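Local coordinates for reticulocyte binding protein (Streptococcus agalactiae COH1, PDB 3FAW) that is a cell-wall-anchored, secreted pullulanase of group B Streptococcus that probably hydrolyses alpha-1,6-glucosidic linkages in pullulan and related branched glucans, at residues L302-K307 / F673-A678. Numbering follows the deposited sequence.
With CA (calcium ion), chain C.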
ATOM      1  N   LEU A 302     -10.484  -0.492  19.680  1.00 12.88           N
ATOM      2  CA  LEU A 302     -10.611   0.823  19.033  1.00 13.90           C
ATOM      3  C   LEU A 302     -10.631   1.991  20.021  1.00 14.80           C
ATOM      4  O   LEU A 302     -10.246   3.107  19.666  1.00 15.93           O
ATOM      5  CB  LEU A 302     -11.867   0.883  18.150  1.00 13.93           C
ATOM      6  CG  LEU A 302     -11.912  -0.042  16.928  1.00 12.73           C
ATOM      7  CD1 LEU A 302     -13.286   0.044  16.238  1.00  5.27           C
ATOM      8  CD2 LEU A 302     -10.789   0.263  15.943  1.00  9.75           C
ATOM      9  N   ASP A 303     -11.099   1.741  21.243  1.00 16.35           N
ATOM     10  CA  ASP A 303     -11.085   2.755  22.302  1.00 17.09           C
ATOM     11  C   ASP A 303      -9.669   3.295  22.536  1.00 16.13           C
ATOM     12  O   ASP A 303      -9.479   4.502  22.687  1.00 17.59           O
ATOM     13  CB  ASP A 303     -11.662   2.187  23.607  1.00 17.42           C
ATOM     14  CG  ASP A 303     -13.194   2.151  23.623  1.00 21.32           C
ATOM     15  OD1 ASP A 303     -13.835   2.496  22.605  1.00 18.70           O
ATOM     16  OD2 ASP A 303     -13.765   1.774  24.673  1.00 22.17           O
ATOM     17  N   TYR A 304      -8.686   2.398  22.549  1.00 14.32           N
ATOM     18  CA  TYR A 304      -7.271   2.775  22.648  1.00 13.21           C
ATOM     19  C   TYR A 304      -6.863   3.776  21.565  1.00 12.85           C
ATOM     20  O   TYR A 304      -6.192   4.772  21.848  1.00 12.89           O
ATOM     21  CB  TYR A 304      -6.382   1.531  22.541  1.00 13.58           C
ATOM     22  CG  TYR A 304      -4.898   1.829  22.422  1.00 12.09           C
ATOM     23  CD1 TYR A 304      -4.125   2.066  23.559  1.00 11.18           C
ATOM     24  CD2 TYR A 304      -4.270   1.870  21.176  1.00 11.74           C
ATOM     25  CE1 TYR A 304      -2.768   2.339  23.460  1.00 10.88           C
ATOM     26  CE2 TYR A 304      -2.904   2.148  21.066  1.00 10.75           C
ATOM     27  CZ  TYR A 304      -2.162   2.380  22.217  1.00 12.77           C
ATOM     28  OH  TYR A 304      -0.818   2.652  22.138  1.00  9.47           O
ATOM     29  N   LEU A 305      -7.262   3.491  20.327  1.00 12.41           N
ATOM     30  CA  LEU A 305      -6.925   4.340  19.188  1.00 12.08           C
ATOM     31  C   LEU A 305      -7.739   5.632  19.190  1.00 12.06           C
ATOM     32  O   LEU A 305      -7.233   6.683  18.799  1.00 10.68           O
ATOM     33  CB  LEU A 305      -7.124   3.583  17.872  1.00 11.71           C
ATOM     34  CG  LEU A 305      -6.201   2.382  17.638  1.00 11.92           C
ATOM     35  CD1 LEU A 305      -6.576   1.666  16.346  1.00  8.81           C
ATOM     36  CD2 LEU A 305      -4.741   2.804  17.600  1.00  9.80           C
ATOM     37  N   GLN A 306      -8.996   5.557  19.628  1.00 13.25           N
ATOM     38  CA  GLN A 306      -9.810   6.761  19.812  1.00 14.03           C
ATOM     39  C   GLN A 306      -9.133   7.704  20.813  1.00 13.85           C
ATOM     40  O   GLN A 306      -9.024   8.905  20.569  1.00 13.34           O
ATOM     41  CB  GLN A 306     -11.222   6.405  20.289  1.00 13.81           C
ATOM     42  CG  GLN A 306     -12.153   7.606  20.424  1.00 15.91           C
ATOM     43  CD  GLN A 306     -13.551   7.239  20.905  1.00 18.14           C
ATOM     44  OE1 GLN A 306     -13.777   6.155  21.452  1.00 21.18           O
ATOM     45  NE2 GLN A 306     -14.497   8.152  20.709  1.00 18.97           N
ATOM     46  N   LYS A 307      -8.680   7.149  21.935  1.00 14.93           N
ATOM     47  CA  LYS A 307      -7.967   7.926  22.951  1.00 15.53           C
ATOM     48  C   LYS A 307      -6.625   8.437  22.423  1.00 13.79           C
ATOM     49  O   LYS A 307      -6.268   9.591  22.648  1.00 11.29           O
ATOM     50  CB  LYS A 307      -7.741   7.092  24.215  1.00 16.84           C
ATOM     51  CG  LYS A 307      -9.011   6.755  24.992  1.00 18.49           C
ATOM     52  CD  LYS A 307      -8.735   5.679  26.042  1.00 20.46           C
ATOM     53  CE  LYS A 307      -9.951   5.409  26.928  1.00 23.66           C
ATOM     54  NZ  LYS A 307     -11.011   4.617  26.236  1.00 26.50           N
ATOM     55  N   PHE A 673       1.417  -6.722  18.534  1.00 12.67           N
ATOM     56  CA  PHE A 673       1.378  -5.471  19.271  1.00 12.11           C
ATOM     57  C   PHE A 673       1.474  -5.840  20.755  1.00 11.74           C
ATOM     58  O   PHE A 673       0.706  -6.669  21.241  1.00 10.82           O
ATOM     59  CB  PHE A 673       0.070  -4.729  18.958  1.00 12.73           C
ATOM     60  CG  PHE A 673      -0.020  -3.341  19.543  1.00 11.26           C
ATOM     61  CD1 PHE A 673       0.436  -2.240  18.830  1.00 11.51           C
ATOM     62  CD2 PHE A 673      -0.598  -3.133  20.787  1.00 12.07           C
ATOM     63  CE1 PHE A 673       0.334  -0.954  19.360  1.00 11.49           C
ATOM     64  CE2 PHE A 673      -0.704  -1.852  21.326  1.00  9.12           C
ATOM     65  CZ  PHE A 673      -0.235  -0.764  20.615  1.00 10.05           C
ATOM     66  N   ASP A 674       2.442  -5.244  21.450  1.00 11.86           N
ATOM     67  CA  ASP A 674       2.680  -5.496  22.875  1.00 12.20           C
ATOM     68  C   ASP A 674       1.777  -4.595  23.715  1.00 12.65           C
ATOM     69  O   ASP A 674       2.088  -3.422  23.925  1.00 13.32           O
ATOM     70  CB  ASP A 674       4.154  -5.233  23.197  1.00 13.19           C
ATOM     71  CG  ASP A 674       4.549  -5.663  24.608  1.00 14.74           C
ATOM     72  OD1 ASP A 674       3.678  -5.778  25.505  1.00 14.01           O
ATOM     73  OD2 ASP A 674       5.759  -5.873  24.814  1.00 17.02           O
ATOM     74  N   TRP A 675       0.661  -5.145  24.192  1.00 12.02           N
ATOM     75  CA  TRP A 675      -0.339  -4.348  24.914  1.00 12.69           C
ATOM     76  C   TRP A 675       0.106  -3.930  26.314  1.00 12.68           C
ATOM     77  O   TRP A 675      -0.224  -2.827  26.770  1.00 12.47           O
ATOM     78  CB  TRP A 675      -1.685  -5.078  24.962  1.00 14.01           C
ATOM     79  CG  TRP A 675      -2.402  -4.947  23.676  1.00 14.25           C
ATOM     80  CD1 TRP A 675      -2.455  -5.863  22.672  1.00 15.09           C
ATOM     81  CD2 TRP A 675      -3.130  -3.805  23.221  1.00 17.48           C
ATOM     82  NE1 TRP A 675      -3.187  -5.372  21.625  1.00 12.40           N
ATOM     83  CE2 TRP A 675      -3.616  -4.108  21.934  1.00 15.58           C
ATOM     84  CE3 TRP A 675      -3.427  -2.554  23.781  1.00 17.78           C
ATOM     85  CZ2 TRP A 675      -4.382  -3.206  21.194  1.00 15.34           C
ATOM     86  CZ3 TRP A 675      -4.187  -1.660  23.045  1.00 16.00           C
ATOM     87  CH2 TRP A 675      -4.655  -1.991  21.764  1.00 15.66           C
ATOM     88  N   ALA A 676       0.857  -4.802  26.982  1.00 11.25           N
ATOM     89  CA  ALA A 676       1.438  -4.476  28.287  1.00 11.70           C
ATOM     90  C   ALA A 676       2.384  -3.283  28.170  1.00 12.20           C
ATOM     91  O   ALA A 676       2.284  -2.321  28.935  1.00 12.99           O
ATOM     92  CB  ALA A 676       2.171  -5.682  28.855  1.00 11.31           C
ATOM     93  N   ALA A 677       3.298  -3.353  27.205  1.00 12.01           N
ATOM     94  CA  ALA A 677       4.243  -2.266  26.947  1.00 11.81           C
ATOM     95  C   ALA A 677       3.525  -0.961  26.596  1.00 11.37           C
ATOM     96  O   ALA A 677       3.992   0.121  26.946  1.00 11.65           O
ATOM     97  CB  ALA A 677       5.211  -2.659  25.820  1.00 11.39           C
ATOM     98  N   ALA A 678       2.390  -1.075  25.906  1.00 11.93           N
ATOM     99  CA  ALA A 678       1.596   0.077  25.500  1.00 10.41           C
ATOM    100  C   ALA A 678       0.720   0.658  26.619  1.00 11.36           C
ATOM    101  O   ALA A 678       0.512   1.865  26.658  1.00 13.07           O
ATOM    102  CB  ALA A 678       0.727  -0.286  24.295  1.00 10.34           C
TER
HETATM  103 CA    CA C   2      -6.660  11.770  23.339  1.00 27.01          CA
HETATM  104  O   HOH W   1      -8.261  11.574  21.576  1.00 21.66           O
HETATM  105  O   HOH W   2      -5.238  10.868  25.102  1.00 19.95           O
HETATM  106  O   HOH W   3      -6.862  14.023  22.532  1.00 19.73           O
HETATM  107  O   HOH W   4      -4.583  12.359  21.870  1.00 15.97           O
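Tyr304 reaches from helix 302-308 into the aromatic residues Phe673 and Trp675, forming an aromatic cluster of three residues on the flank of the pullulanase TIM barrel. The helix follows strand 269-273 and precedes strand 312-315 in the chain, so the cluster ties the barrel's first beta-alpha unit to the start of helix 675-679, well beyond the eighth strand in sequence. The tight part is the meeting of Tyr304 with Trp675: the indole edge, led by CZ3, points at one face of the phenol, with CZ3 3.6 Å from Tyr304 CG. The planes stand at 77°, an edge-to-face arrangement that sets the C-H rim of the indole against the pi cloud. Phe673 adds a second, offset edge-to-face pair, its CZ lying 4.0 Å from Tyr304 CE2. The CB of Tyr304 already points at the other segment, and with CG anti to the backbone N (chi1 171°) the ring continues that way. Tyrosine suits the place because its ring packs with apolar neighbours while its hydroxyl hydrogen-bonds to Glu622; tryptophan likewise combines a broad apolar edge with NE1, bonded to the carbonyl of Phe278. Ala678, with a single methyl, suits a place close beside the phenol end, its CB 4.0 Å from Tyr304 OH. At the start of its helix, Asp674 is the N-cap, and OD1 accepts from Ala677 N at 3.0 Å, from above the carboxylate plane. The loose side is the far side of helix 302-308, where Gln306 and Lys307 are exposed. There Lys307 O, a backbone carbonyl, binds a calcium ion at 2.3 Å, together with four waters, one of which also donates to Gln306 O at 3.0 Å.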